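Long-range contacts in acetyl transferase (Salmonella typhimurium, PDB 1S7K), which probably transfers an acetyl group from acetyl-coenzyme A to the N-terminal amine of ribosomal protein L7/L12, as a dimeric enzyme of the GNAT family: residues I135-D140 / H170-M174; L30-N34 / W102-S106; T13-A19 / M72-Q78; E6-V10 / A119-Y124; R131-I135 / F153-G157. The contacts are given in a common frame with arbitrary orientation. Numbering follows the deposited sequence.

Contact 1 (I135-D140 / H170-M174); sequences IKCRVD and HDVNM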
# COMPACT_ATOMS: atom_id res chain seq x y z
N ILE A 135 -9.01 2.35 -6.12
CA ILE A 135 -9.61 0.99 -6.13
C ILE A 135 -8.60 0.05 -6.75
O ILE A 135 -8.22 0.24 -7.93
CB ILE A 135 -10.89 0.90 -7.01
CG1 ILE A 135 -12.04 1.60 -6.27
CG2 ILE A 135 -11.23 -0.64 -7.30
CD1 ILE A 135 -13.34 1.89 -7.08
N LYS A 136 -8.15 -0.93 -5.97
CA LYS A 136 -7.26 -1.96 -6.52
C LYS A 136 -8.15 -3.18 -6.58
O LYS A 136 -8.80 -3.51 -5.54
CB LYS A 136 -6.08 -2.23 -5.56
CG LYS A 136 -5.06 -1.12 -5.48
CD LYS A 136 -4.15 -1.27 -4.25
CE LYS A 136 -3.21 -2.39 -4.40
NZ LYS A 136 -2.51 -2.59 -3.06
N CYS A 137 -8.29 -3.78 -7.76
CA CYS A 137 -9.09 -5.02 -7.81
C CYS A 137 -8.53 -5.95 -8.87
O CYS A 137 -7.92 -5.49 -9.88
CB CYS A 137 -10.52 -4.66 -8.13
SG CYS A 137 -10.79 -3.84 -9.77
N ARG A 138 -8.72 -7.25 -8.69
CA ARG A 138 -8.19 -8.23 -9.65
C ARG A 138 -8.71 -7.91 -11.05
O ARG A 138 -9.85 -7.48 -11.21
CB ARG A 138 -8.62 -9.65 -9.27
CG ARG A 138 -7.86 -10.19 -8.07
CD ARG A 138 -8.29 -11.69 -7.74
NE ARG A 138 -9.53 -12.07 -8.42
CZ ARG A 138 -10.77 -11.88 -7.97
NH1 ARG A 138 -11.77 -12.26 -8.73
NH2 ARG A 138 -11.02 -11.32 -6.77
N VAL A 139 -7.87 -8.16 -12.05
CA VAL A 139 -8.26 -7.90 -13.41
C VAL A 139 -9.53 -8.76 -13.71
O VAL A 139 -10.45 -8.29 -14.39
CB VAL A 139 -7.12 -8.25 -14.38
CG1 VAL A 139 -7.62 -8.22 -15.83
CG2 VAL A 139 -5.99 -7.25 -14.18
N ASP A 140 -9.58 -9.96 -13.16
CA ASP A 140 -10.69 -10.86 -13.43
C ASP A 140 -11.89 -10.66 -12.52
O ASP A 140 -12.85 -11.45 -12.55
CB ASP A 140 -10.21 -12.35 -13.41
CG ASP A 140 -9.81 -12.85 -12.03
OD1 ASP A 140 -10.03 -12.16 -11.03
OD2 ASP A 140 -9.28 -14.00 -11.92
N HIS A 170 -2.70 -13.20 -8.91
CA HIS A 170 -3.44 -12.58 -10.00
C HIS A 170 -3.05 -11.15 -10.25
O HIS A 170 -2.73 -10.45 -9.33
CB HIS A 170 -4.92 -12.58 -9.64
CG HIS A 170 -5.44 -13.97 -9.40
ND1 HIS A 170 -5.89 -14.76 -10.43
CD2 HIS A 170 -5.45 -14.73 -8.29
CE1 HIS A 170 -6.17 -15.97 -9.97
NE2 HIS A 170 -5.91 -15.99 -8.67
N ASP A 171 -3.16 -10.72 -11.50
CA ASP A 171 -2.87 -9.32 -11.86
C ASP A 171 -4.02 -8.47 -11.24
O ASP A 171 -5.20 -8.92 -11.17
CB ASP A 171 -2.88 -9.18 -13.37
CG ASP A 171 -1.63 -9.74 -14.06
OD1 ASP A 171 -0.83 -10.49 -13.42
OD2 ASP A 171 -1.51 -9.44 -15.29
N VAL A 172 -3.68 -7.23 -10.87
CA VAL A 172 -4.61 -6.31 -10.22
C VAL A 172 -4.62 -4.94 -10.90
O VAL A 172 -3.58 -4.38 -11.09
CB VAL A 172 -4.15 -6.06 -8.75
CG1 VAL A 172 -5.03 -4.98 -8.03
CG2 VAL A 172 -4.26 -7.36 -7.95
N ASN A 173 -5.79 -4.43 -11.23
CA ASN A 173 -5.91 -3.10 -11.83
C ASN A 173 -5.90 -2.07 -10.72
O ASN A 173 -6.53 -2.25 -9.66
CB ASN A 173 -7.22 -2.98 -12.62
CG ASN A 173 -7.12 -3.63 -14.01
OD1 ASN A 173 -6.05 -3.70 -14.60
ND2 ASN A 173 -8.26 -4.10 -14.53
N MET A 174 -5.19 -0.98 -10.95
CA MET A 174 -5.19 0.08 -10.00
C MET A 174 -5.90 1.23 -10.67
O MET A 174 -5.47 1.72 -11.72
CB MET A 174 -3.77 0.50 -9.58
CG MET A 174 -3.90 1.78 -8.67
SD MET A 174 -2.35 2.31 -7.93
CE MET A 174 -2.18 0.99 -6.72
O HOH W 1 -6.92 -11.04 -12.09
O HOH W 2 -6.73 -13.54 -12.85
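Three backbone hydrogen bonds tie residues 135-140, on strand 132-138, to residues 170-174, on strand 168-178, in the C-terminal half of the GNAT sheet. Cys137 and Asn173 form an antiparallel hydrogen-bonded pair, with Cys137 N donating to Asn173 O (3.0 Å) and Asn173 N to Cys137 O (2.7 Å). Beyond the end of strand 132-138, Val139 N continues the ladder to Asp171 O at 2.9 Å. The non-hydrogen-bonded pairs Lys136-Met174 and Arg138-Val172 alternate with it. Water takes over where the strands part: one molecule accepts from Asp140 N (3.1 Å) and donates to Asp171 O (2.9 Å), while a second lies 2.8 Å from both Asp140 OD2, by a weak bond, and His170 ND1. His170 NE2 is hydrogen-bonded to Leu165 O. Arg138 NE and Asp140 OD1, in the same segment, form a 2.7 Å salt bridge at the turn where the strand ends.

Lys136 lays its aliphatic chain along Val172 and Met174, with CG 3.8 Å from Met174 CE; Met174 also meets Met159 of the second subunit. On the face of Cys137 and Asn173, helix 142-150 packs close, and its Asn145 bonds to Asn173 ND2 and Arg138 O. Cys137 has been seen covalently joined to coenzyme A in another structure of this protein; none is bound here. The thiol thus sits on a residue whose own backbone N and O are both hydrogen-bonded to Asn173.

Contact 2 (L30-N34 / W102-S106); sequences LVLKN and WLDES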
# COMPACT_ATOMS: atom_id res chain seq x y z
N LEU A 30 -24.94 -11.39 8.45
CA LEU A 30 -24.74 -11.26 7.01
C LEU A 30 -23.40 -11.89 6.62
O LEU A 30 -23.31 -12.55 5.58
CB LEU A 30 -24.77 -9.77 6.62
CG LEU A 30 -25.45 -9.39 5.29
CD1 LEU A 30 -26.84 -10.01 5.25
CD2 LEU A 30 -25.52 -7.88 5.15
N VAL A 31 -22.36 -11.67 7.43
CA VAL A 31 -21.04 -12.27 7.15
C VAL A 31 -21.25 -13.76 6.93
O VAL A 31 -20.94 -14.34 5.88
CB VAL A 31 -20.07 -12.17 8.34
CG1 VAL A 31 -18.96 -13.19 8.18
CG2 VAL A 31 -19.50 -10.77 8.44
N LEU A 32 -21.83 -14.36 7.97
CA LEU A 32 -22.13 -15.78 7.98
C LEU A 32 -22.97 -16.15 6.78
O LEU A 32 -22.69 -17.12 6.11
CB LEU A 32 -22.90 -16.12 9.25
CG LEU A 32 -23.00 -17.60 9.51
CD1 LEU A 32 -21.66 -18.29 9.10
CD2 LEU A 32 -23.33 -17.78 10.98
N LYS A 33 -24.01 -15.37 6.53
CA LYS A 33 -24.91 -15.65 5.42
C LYS A 33 -24.23 -15.61 4.04
O LYS A 33 -24.63 -16.34 3.12
CB LYS A 33 -26.07 -14.65 5.45
CG LYS A 33 -27.06 -14.88 4.30
CD LYS A 33 -27.86 -13.64 3.96
CE LYS A 33 -28.69 -13.92 2.75
NZ LYS A 33 -29.04 -12.69 2.03
N ASN A 34 -23.26 -14.71 3.88
CA ASN A 34 -22.54 -14.53 2.59
C ASN A 34 -21.11 -15.12 2.67
O ASN A 34 -20.25 -14.86 1.80
CB ASN A 34 -22.45 -13.01 2.26
CG ASN A 34 -23.82 -12.39 1.89
OD1 ASN A 34 -24.22 -12.41 0.75
ND2 ASN A 34 -24.52 -11.88 2.87
N TRP A 102 -18.32 -4.85 -0.06
CA TRP A 102 -19.01 -6.10 -0.33
C TRP A 102 -20.47 -5.92 0.00
O TRP A 102 -20.84 -5.26 0.98
CB TRP A 102 -18.36 -7.29 0.38
CG TRP A 102 -18.42 -7.35 1.79
CD1 TRP A 102 -17.50 -6.87 2.68
CD2 TRP A 102 -19.48 -7.95 2.56
NE1 TRP A 102 -17.94 -7.14 4.00
CE2 TRP A 102 -19.14 -7.80 3.93
CE3 TRP A 102 -20.68 -8.60 2.22
CZ2 TRP A 102 -19.98 -8.29 4.98
CZ3 TRP A 102 -21.51 -9.09 3.27
CH2 TRP A 102 -21.15 -8.92 4.61
N LEU A 103 -21.30 -6.54 -0.83
CA LEU A 103 -22.75 -6.45 -0.73
C LEU A 103 -23.39 -7.81 -0.55
O LEU A 103 -22.96 -8.81 -1.17
CB LEU A 103 -23.32 -5.88 -2.04
CG LEU A 103 -23.09 -4.40 -2.27
CD1 LEU A 103 -23.48 -3.96 -3.68
CD2 LEU A 103 -23.89 -3.65 -1.23
N ASP A 104 -24.43 -7.84 0.28
CA ASP A 104 -25.22 -9.06 0.48
C ASP A 104 -25.76 -9.46 -0.88
O ASP A 104 -26.02 -8.61 -1.74
CB ASP A 104 -26.41 -8.83 1.37
CG ASP A 104 -27.41 -9.97 1.25
OD1 ASP A 104 -27.08 -11.05 1.77
OD2 ASP A 104 -28.48 -9.76 0.61
N GLU A 105 -25.98 -10.76 -1.05
CA GLU A 105 -26.45 -11.28 -2.33
C GLU A 105 -27.70 -10.66 -2.94
O GLU A 105 -27.82 -10.56 -4.15
CB GLU A 105 -26.65 -12.81 -2.23
CG GLU A 105 -27.78 -13.27 -1.31
CD GLU A 105 -27.63 -14.75 -0.92
OE1 GLU A 105 -28.53 -15.34 -0.28
OE2 GLU A 105 -26.59 -15.33 -1.24
N SER A 106 -28.64 -10.23 -2.11
CA SER A 106 -29.89 -9.65 -2.66
C SER A 106 -29.77 -8.15 -2.98
O SER A 106 -30.77 -7.51 -3.41
CB SER A 106 -31.04 -9.85 -1.64
OG SER A 106 -30.70 -9.23 -0.42
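Leu103, one of the residues that bind coenzyme A, ends strand 96-103 here, and the loop that follows it is fastened to the last turn of helix 24-33. The fastening centres on Asp104. Its OD1 accepts from Lys33 NZ at 2.6 Å, a salt bridge, and from Asn34 ND2 at 2.9 Å; its OD2 takes Ser106 N (2.8 Å) and Ser106 OG (2.5 Å), the former closing an Asx turn. Asn34 OD1 receives Glu105 N at 3.0 Å, while Asn34 ND2 also donates to Leu30 O at 3.0 Å. In GNAT enzymes the loop leaving this strand, here with Gly109 and Gly111, and the N-terminal end of the following helix, here 112-127, typically bind the cofactor's pyrophosphate. The side chain of Leu103 points away from helix 24-33, that of Trp102 toward it. Leu30 CB meets the indole at its edge, 4.2 Å from Trp102 CH2. A longer salt bridge, Lys33 NZ to Glu105 OE1 at 3.6 Å, adds Glu105 to the network of Lys33 and Asp104.

Contact 3 (T13-A19 / M72-Q78); sequences TLELRAA and MYLIFCQ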
# COMPACT_ATOMS: atom_id res chain seq x y z
N THR A 13 -33.38 6.30 -0.18
CA THR A 13 -33.40 4.98 0.44
C THR A 13 -32.04 4.45 0.95
O THR A 13 -31.99 3.44 1.63
CB THR A 13 -33.92 3.99 -0.60
OG1 THR A 13 -33.12 4.15 -1.79
CG2 THR A 13 -35.37 4.33 -1.00
N LEU A 14 -30.94 5.11 0.59
CA LEU A 14 -29.62 4.61 1.02
C LEU A 14 -28.94 5.57 1.97
O LEU A 14 -29.07 6.81 1.87
CB LEU A 14 -28.74 4.44 -0.23
CG LEU A 14 -29.19 3.43 -1.28
CD1 LEU A 14 -28.23 3.41 -2.56
CD2 LEU A 14 -29.31 2.07 -0.62
N GLU A 15 -28.16 5.00 2.90
CA GLU A 15 -27.32 5.83 3.76
C GLU A 15 -26.18 4.94 4.31
O GLU A 15 -26.29 3.71 4.31
CB GLU A 15 -28.13 6.51 4.89
CG GLU A 15 -28.52 5.64 6.07
CD GLU A 15 -29.28 6.43 7.19
OE1 GLU A 15 -29.78 7.57 6.98
OE2 GLU A 15 -29.37 5.87 8.28
N LEU A 16 -25.05 5.57 4.64
CA LEU A 16 -23.88 4.86 5.20
C LEU A 16 -23.86 5.23 6.68
O LEU A 16 -24.12 6.39 7.03
CB LEU A 16 -22.60 5.38 4.56
CG LEU A 16 -22.42 5.13 3.07
CD1 LEU A 16 -21.21 5.91 2.56
CD2 LEU A 16 -22.17 3.60 2.89
N ARG A 17 -23.61 4.25 7.54
CA ARG A 17 -23.49 4.51 8.95
C ARG A 17 -22.10 3.99 9.37
O ARG A 17 -21.70 2.87 8.99
CB ARG A 17 -24.59 3.77 9.74
CG ARG A 17 -26.01 4.13 9.28
CD ARG A 17 -27.11 3.40 10.07
NE ARG A 17 -28.43 3.66 9.47
CZ ARG A 17 -29.55 2.98 9.76
NH1 ARG A 17 -30.70 3.28 9.15
NH2 ARG A 17 -29.53 2.01 10.66
N ALA A 18 -21.34 4.81 10.09
CA ALA A 18 -20.04 4.32 10.58
C ALA A 18 -20.28 3.06 11.39
O ALA A 18 -21.19 2.98 12.22
CB ALA A 18 -19.37 5.35 11.44
N ALA A 19 -19.49 2.02 11.11
CA ALA A 19 -19.59 0.76 11.84
C ALA A 19 -19.54 1.01 13.36
O ALA A 19 -18.67 1.72 13.87
CB ALA A 19 -18.47 -0.18 11.44
N MET A 72 -14.68 2.24 8.23
CA MET A 72 -15.55 1.13 7.94
C MET A 72 -17.00 1.62 8.06
O MET A 72 -17.42 2.00 9.16
CB MET A 72 -15.32 -0.05 8.89
CG MET A 72 -16.31 -1.17 8.61
SD MET A 72 -16.11 -2.44 9.85
CE MET A 72 -17.07 -3.58 9.25
N TYR A 73 -17.73 1.65 6.93
CA TYR A 73 -19.11 2.05 6.96
C TYR A 73 -20.03 0.89 6.56
O TYR A 73 -19.69 0.02 5.75
CB TYR A 73 -19.33 3.25 5.98
CG TYR A 73 -18.65 4.53 6.37
CD1 TYR A 73 -19.25 5.42 7.29
CD2 TYR A 73 -17.40 4.88 5.84
CE1 TYR A 73 -18.59 6.65 7.66
CE2 TYR A 73 -16.75 6.06 6.21
CZ TYR A 73 -17.35 6.95 7.11
OH TYR A 73 -16.71 8.13 7.44
N LEU A 74 -21.21 0.89 7.15
CA LEU A 74 -22.25 -0.07 6.85
C LEU A 74 -23.27 0.62 5.90
O LEU A 74 -23.68 1.77 6.16
CB LEU A 74 -22.96 -0.49 8.15
CG LEU A 74 -22.10 -1.42 8.99
CD1 LEU A 74 -22.92 -1.97 10.17
CD2 LEU A 74 -21.71 -2.61 8.12
N ILE A 75 -23.63 -0.06 4.83
CA ILE A 75 -24.59 0.41 3.81
C ILE A 75 -25.97 -0.10 4.22
O ILE A 75 -26.14 -1.32 4.35
CB ILE A 75 -24.27 -0.19 2.41
CG1 ILE A 75 -22.93 0.31 1.84
CG2 ILE A 75 -25.37 0.21 1.37
CD1 ILE A 75 -22.46 -0.69 0.69
N PHE A 76 -26.93 0.82 4.37
CA PHE A 76 -28.32 0.49 4.72
C PHE A 76 -29.22 0.93 3.60
O PHE A 76 -29.09 2.04 3.08
CB PHE A 76 -28.76 1.19 6.00
CG PHE A 76 -28.20 0.58 7.21
CD1 PHE A 76 -26.97 1.00 7.74
CD2 PHE A 76 -28.89 -0.46 7.84
CE1 PHE A 76 -26.44 0.39 8.86
CE2 PHE A 76 -28.37 -1.07 8.96
CZ PHE A 76 -27.14 -0.64 9.48
N CYS A 77 -30.11 0.04 3.21
CA CYS A 77 -31.02 0.33 2.11
C CYS A 77 -32.41 0.18 2.73
O CYS A 77 -32.75 -0.91 3.17
CB CYS A 77 -30.78 -0.71 1.01
SG CYS A 77 -32.05 -0.76 -0.34
N GLN A 78 -33.21 1.26 2.73
CA GLN A 78 -34.54 1.25 3.35
C GLN A 78 -34.45 0.67 4.79
O GLN A 78 -35.31 -0.12 5.20
CB GLN A 78 -35.52 0.42 2.54
CG GLN A 78 -35.66 0.86 1.07
CD GLN A 78 -36.98 0.42 0.45
OE1 GLN A 78 -37.21 0.58 -0.74
NE2 GLN A 78 -37.86 -0.14 1.28
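Side chains of strands 14-18 and 71-77 interlock differently on the two faces of their antiparallel ladder. On one face Leu16 fits against Ile75, its CD2 3.5 Å from Ile75 CG1, and Leu14 CD2 settles 3.5 Å from Cys77 CB, making a low apolar ridge. Helix 112-127 rests on this ridge: Ile75 touches Ile112 and Met113, both coenzyme A-binding residues, and Leu16 touches Leu120. On the other face the flat ring of Phe76 offers a shelf, and Arg17 lies along it. The guanidinium stacks on the ring with centres 3.8 Å apart and planes at 17°, and Arg17 CZ lies 14° off the ring normal, a cation-pi interaction. Glu15 steadies the arginine through a 2.7 Å salt bridge from Arg17 NE to Glu15 OE2.

Beneath these shapes runs the regular backbone pairing of the N-terminal half of a GNAT sheet. Glu15 and Phe76 exchange two hydrogen bonds (Phe76 N to Glu15 O, 3.0 Å), as do Arg17 and Leu74 (Leu74 N to Arg17 O, 2.7 Å). Gln78 N to Thr13 O (2.7 Å) and Ala19 N to Met72 O (2.8 Å) close the ends. At the latter end Met72, extended along its side chain, brings SD to 3.6 Å from Ala19 CB, while Ala18 CB sits 4.1 Å from Tyr73 CE1.

Contact 4 (E6-V10 / A119-Y124); sequences EIIPV and ALMTHY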
# COMPACT_ATOMS: atom_id res chain seq x y z
N GLU A 6 -22.39 8.69 13.21
CA GLU A 6 -21.81 9.37 12.00
C GLU A 6 -22.61 8.74 10.85
O GLU A 6 -22.57 7.53 10.64
CB GLU A 6 -20.30 9.04 11.85
CG GLU A 6 -19.62 9.72 10.65
CD GLU A 6 -18.21 9.24 10.36
OE1 GLU A 6 -17.60 9.75 9.38
OE2 GLU A 6 -17.70 8.37 11.11
N ILE A 7 -23.37 9.56 10.14
CA ILE A 7 -24.16 9.04 9.03
C ILE A 7 -23.78 9.86 7.85
O ILE A 7 -23.56 11.09 7.96
CB ILE A 7 -25.70 9.22 9.20
CG1 ILE A 7 -26.21 8.67 10.53
CG2 ILE A 7 -26.42 8.51 8.07
CD1 ILE A 7 -25.97 7.23 10.81
N ILE A 8 -23.70 9.21 6.70
CA ILE A 8 -23.38 9.90 5.49
C ILE A 8 -24.59 9.64 4.60
O ILE A 8 -24.81 8.51 4.16
CB ILE A 8 -22.10 9.33 4.86
CG1 ILE A 8 -20.88 9.70 5.71
CG2 ILE A 8 -21.93 9.86 3.45
CD1 ILE A 8 -19.60 8.98 5.28
N PRO A 9 -25.39 10.68 4.33
CA PRO A 9 -26.56 10.45 3.48
C PRO A 9 -26.09 10.01 2.09
O PRO A 9 -25.06 10.43 1.62
CB PRO A 9 -27.25 11.81 3.43
CG PRO A 9 -26.68 12.56 4.64
CD PRO A 9 -25.25 12.11 4.66
N VAL A 10 -26.86 9.15 1.44
CA VAL A 10 -26.54 8.72 0.11
C VAL A 10 -27.75 9.08 -0.78
O VAL A 10 -27.61 9.82 -1.78
CB VAL A 10 -26.26 7.21 0.08
CG1 VAL A 10 -26.04 6.74 -1.36
CG2 VAL A 10 -24.98 6.92 0.88
N ALA A 119 -21.24 9.23 -3.05
CA ALA A 119 -21.64 10.08 -1.92
C ALA A 119 -20.52 10.17 -0.91
O ALA A 119 -20.23 11.26 -0.40
CB ALA A 119 -22.90 9.52 -1.24
N LEU A 120 -19.89 9.02 -0.64
CA LEU A 120 -18.82 8.94 0.34
C LEU A 120 -17.64 9.79 -0.08
O LEU A 120 -17.09 10.51 0.75
CB LEU A 120 -18.39 7.49 0.58
CG LEU A 120 -17.19 7.25 1.49
CD1 LEU A 120 -17.48 7.88 2.87
CD2 LEU A 120 -16.86 5.71 1.57
N MET A 121 -17.25 9.69 -1.37
CA MET A 121 -16.12 10.45 -1.90
C MET A 121 -16.39 11.97 -1.86
O MET A 121 -15.55 12.77 -1.46
CB MET A 121 -15.81 10.00 -3.33
CG MET A 121 -15.31 8.52 -3.36
SD MET A 121 -14.74 8.10 -5.09
CE MET A 121 -16.25 8.44 -6.02
N THR A 122 -17.59 12.36 -2.20
CA THR A 122 -17.98 13.77 -2.20
C THR A 122 -17.89 14.32 -0.78
O THR A 122 -17.38 15.42 -0.55
CB THR A 122 -19.45 13.89 -2.68
OG1 THR A 122 -19.47 13.78 -4.11
CG2 THR A 122 -20.08 15.21 -2.16
N HIS A 123 -18.40 13.51 0.14
CA HIS A 123 -18.40 13.85 1.56
C HIS A 123 -16.94 14.02 2.08
O HIS A 123 -16.66 14.97 2.84
CB HIS A 123 -19.10 12.75 2.32
CG HIS A 123 -19.02 12.89 3.81
ND1 HIS A 123 -19.97 13.61 4.53
CD2 HIS A 123 -18.14 12.41 4.72
CE1 HIS A 123 -19.67 13.55 5.82
NE2 HIS A 123 -18.57 12.83 5.96
N TYR A 124 -16.03 13.15 1.67
CA TYR A 124 -14.65 13.30 2.13
C TYR A 124 -13.93 14.45 1.45
O TYR A 124 -13.07 15.09 2.06
CB TYR A 124 -13.89 12.00 1.96
CG TYR A 124 -14.02 11.28 3.23
CD1 TYR A 124 -13.10 11.49 4.24
CD2 TYR A 124 -15.11 10.45 3.47
CE1 TYR A 124 -13.24 10.89 5.46
CE2 TYR A 124 -15.26 9.83 4.71
CZ TYR A 124 -14.29 10.07 5.69
OH TYR A 124 -14.30 9.43 6.88
O HOH W 3 -17.77 12.07 8.47
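A single isoleucine does most of the work where strand 7-9 packs against helix 112-127. Ile8 adopts the mt rotamer, which extends CG1 and CD1 toward the helix: CD1 reaches Leu120 CD1 at 3.4 Å, and CG1 stands 3.9 Å from the centroid of the His123 ring, 8° off its normal, a CH-pi contact. His123 has chi1 near 180°, turning its ring flat over the isoleucine, and Leu120 in its tp conformation swings its tip into the same space. Val10, chi1 t, brings CG2 to 3.9 Å from Ala119 CB. Glu6 is fully extended, and its OE1 meets a water at 2.5 Å that lies 2.7 Å from His123 NE2. The carboxylate also bonds to Tyr73 and His65, and Tyr124 likewise bonds to Tyr73 through its hydroxyl. Strand 7-9 is an outermost strand of this chain's sheet, hydrogen-bonded to strand 14-18; the axis of segment 119-124 makes 111° with that of strand 7-9, and helix 112-127 lies also on strands 14-18 and 71-77.

Contact 5 (R131-I135 / F153-G157); sequences RRFVI and FTLEG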
# COMPACT_ATOMS: atom_id res chain seq x y z
N ARG A 131 -8.39 13.21 -0.76
CA ARG A 131 -8.51 13.76 -2.11
C ARG A 131 -8.23 12.70 -3.22
O ARG A 131 -8.67 12.86 -4.33
CB ARG A 131 -7.50 14.90 -2.33
CG ARG A 131 -6.01 14.42 -2.30
CD ARG A 131 -5.10 15.62 -2.15
NE ARG A 131 -5.29 16.54 -3.27
CZ ARG A 131 -4.83 16.31 -4.52
NH1 ARG A 131 -4.16 15.21 -4.83
NH2 ARG A 131 -5.05 17.22 -5.46
N ARG A 132 -7.54 11.62 -2.89
CA ARG A 132 -7.19 10.58 -3.86
C ARG A 132 -7.87 9.27 -3.42
O ARG A 132 -7.58 8.72 -2.34
CB ARG A 132 -5.65 10.40 -3.92
CG ARG A 132 -5.21 9.31 -5.02
CD ARG A 132 -3.63 9.16 -5.06
NE ARG A 132 -3.27 7.83 -5.54
CZ ARG A 132 -3.38 7.43 -6.81
NH1 ARG A 132 -3.11 6.17 -7.12
NH2 ARG A 132 -3.64 8.30 -7.78
N PHE A 133 -8.80 8.78 -4.24
CA PHE A 133 -9.53 7.58 -3.87
C PHE A 133 -9.08 6.49 -4.78
O PHE A 133 -9.10 6.68 -6.01
CB PHE A 133 -11.04 7.81 -4.03
CG PHE A 133 -11.55 8.94 -3.19
CD1 PHE A 133 -11.57 10.24 -3.70
CD2 PHE A 133 -11.93 8.72 -1.87
CE1 PHE A 133 -11.95 11.29 -2.91
CE2 PHE A 133 -12.33 9.80 -1.06
CZ PHE A 133 -12.34 11.10 -1.59
N VAL A 134 -8.66 5.37 -4.22
CA VAL A 134 -8.10 4.31 -5.03
C VAL A 134 -8.81 3.01 -4.96
O VAL A 134 -9.23 2.63 -3.89
CB VAL A 134 -6.64 4.05 -4.60
CG1 VAL A 134 -5.98 2.96 -5.47
CG2 VAL A 134 -5.84 5.42 -4.75
N ILE A 135 -9.01 2.35 -6.12
CA ILE A 135 -9.61 0.99 -6.13
C ILE A 135 -8.60 0.05 -6.75
O ILE A 135 -8.22 0.24 -7.93
CB ILE A 135 -10.89 0.90 -7.01
CG1 ILE A 135 -12.04 1.60 -6.27
CG2 ILE A 135 -11.23 -0.64 -7.30
CD1 ILE A 135 -13.34 1.89 -7.08
N PHE A 153 -13.53 6.29 -12.44
CA PHE A 153 -12.16 6.16 -11.98
C PHE A 153 -11.28 6.00 -13.23
O PHE A 153 -11.72 5.44 -14.24
CB PHE A 153 -11.96 4.92 -11.09
CG PHE A 153 -12.44 5.08 -9.66
CD1 PHE A 153 -13.79 5.25 -9.36
CD2 PHE A 153 -11.52 5.09 -8.60
CE1 PHE A 153 -14.21 5.43 -8.04
CE2 PHE A 153 -11.91 5.28 -7.28
CZ PHE A 153 -13.27 5.46 -6.98
N THR A 154 -10.03 6.45 -13.16
CA THR A 154 -9.13 6.30 -14.30
C THR A 154 -8.24 5.12 -14.01
O THR A 154 -7.77 5.01 -12.88
CB THR A 154 -8.25 7.57 -14.43
OG1 THR A 154 -9.10 8.68 -14.78
CG2 THR A 154 -7.19 7.34 -15.55
N LEU A 155 -8.08 4.20 -14.97
CA LEU A 155 -7.17 3.06 -14.76
C LEU A 155 -5.74 3.61 -14.90
O LEU A 155 -5.35 4.10 -15.97
CB LEU A 155 -7.41 1.97 -15.83
CG LEU A 155 -6.49 0.71 -15.79
CD1 LEU A 155 -6.68 -0.04 -14.51
CD2 LEU A 155 -6.83 -0.20 -16.93
N GLU A 156 -5.00 3.56 -13.80
CA GLU A 156 -3.62 4.03 -13.74
C GLU A 156 -2.59 2.97 -14.08
O GLU A 156 -1.45 3.31 -14.45
CB GLU A 156 -3.31 4.54 -12.34
CG GLU A 156 -4.15 5.78 -12.01
CD GLU A 156 -3.76 6.35 -10.64
OE1 GLU A 156 -3.91 7.54 -10.43
OE2 GLU A 156 -3.31 5.58 -9.77
N GLY A 157 -2.97 1.69 -13.92
CA GLY A 157 -2.01 0.63 -14.25
C GLY A 157 -2.52 -0.73 -13.85
O GLY A 157 -3.55 -0.86 -13.17
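Arg132 and Glu156 meet end to end in a two-pronged salt bridge, Arg132 NH1 donating to Glu156 OE2 at 2.7 Å and Arg132 NH2 to Glu156 OE1 at 2.8 Å, both nearly linear. Neither charge is spent within the chain alone: Glu156 OE1 also accepts from Lys160 N of the second subunit, and Arg132 NH2 reaches Lys160 O of that subunit in a weak hydrogen bond. The pair thus belongs to the dimer interface as well as to the fold. Away from the charges, Phe153 supplies the apolar half. Ile135 CD1 sits over its ring, 3.6 Å from the centroid and 14° off the normal, a CH-pi contact, and Phe133 CB lies 4.2 Å from Phe153 CE2. The two strands are not sheet neighbours; strand 168-178 runs between them, and Glu156 with Gly157 forms a classic beta bulge opposite its Met174. Phe153 meanwhile packs between strand 96-103, at Ile99, and Leu117 and Met121 of helix 112-127.

Overall arrangement
All five contacts draw on one mixed sheet. Contacts 3 and 4 lie in the N-terminal half, their centres 10 Å apart and joined where Tyr73 OH meets Glu6 OE1 (2.7 Å) and Tyr124 OH (2.8 Å). Contacts 1 and 5 build the other half, sharing Ile135, with centres 12 Å apart. Helix 112-127 bridges the halves: Met121 SD of contact 4 lies 3.6 Å from Phe153 CZ of contact 5. Contact 2 touches contact 3 through Leu103 and Ile75, yet its centre is about 22 Å from that of contact 1. Coenzyme A-binding Leu103 and Cys137 lie on the neighbouring parallel strands 96-103 and 132-138, which in GNAT enzymes typically splay to admit the cofactor; none is bound here.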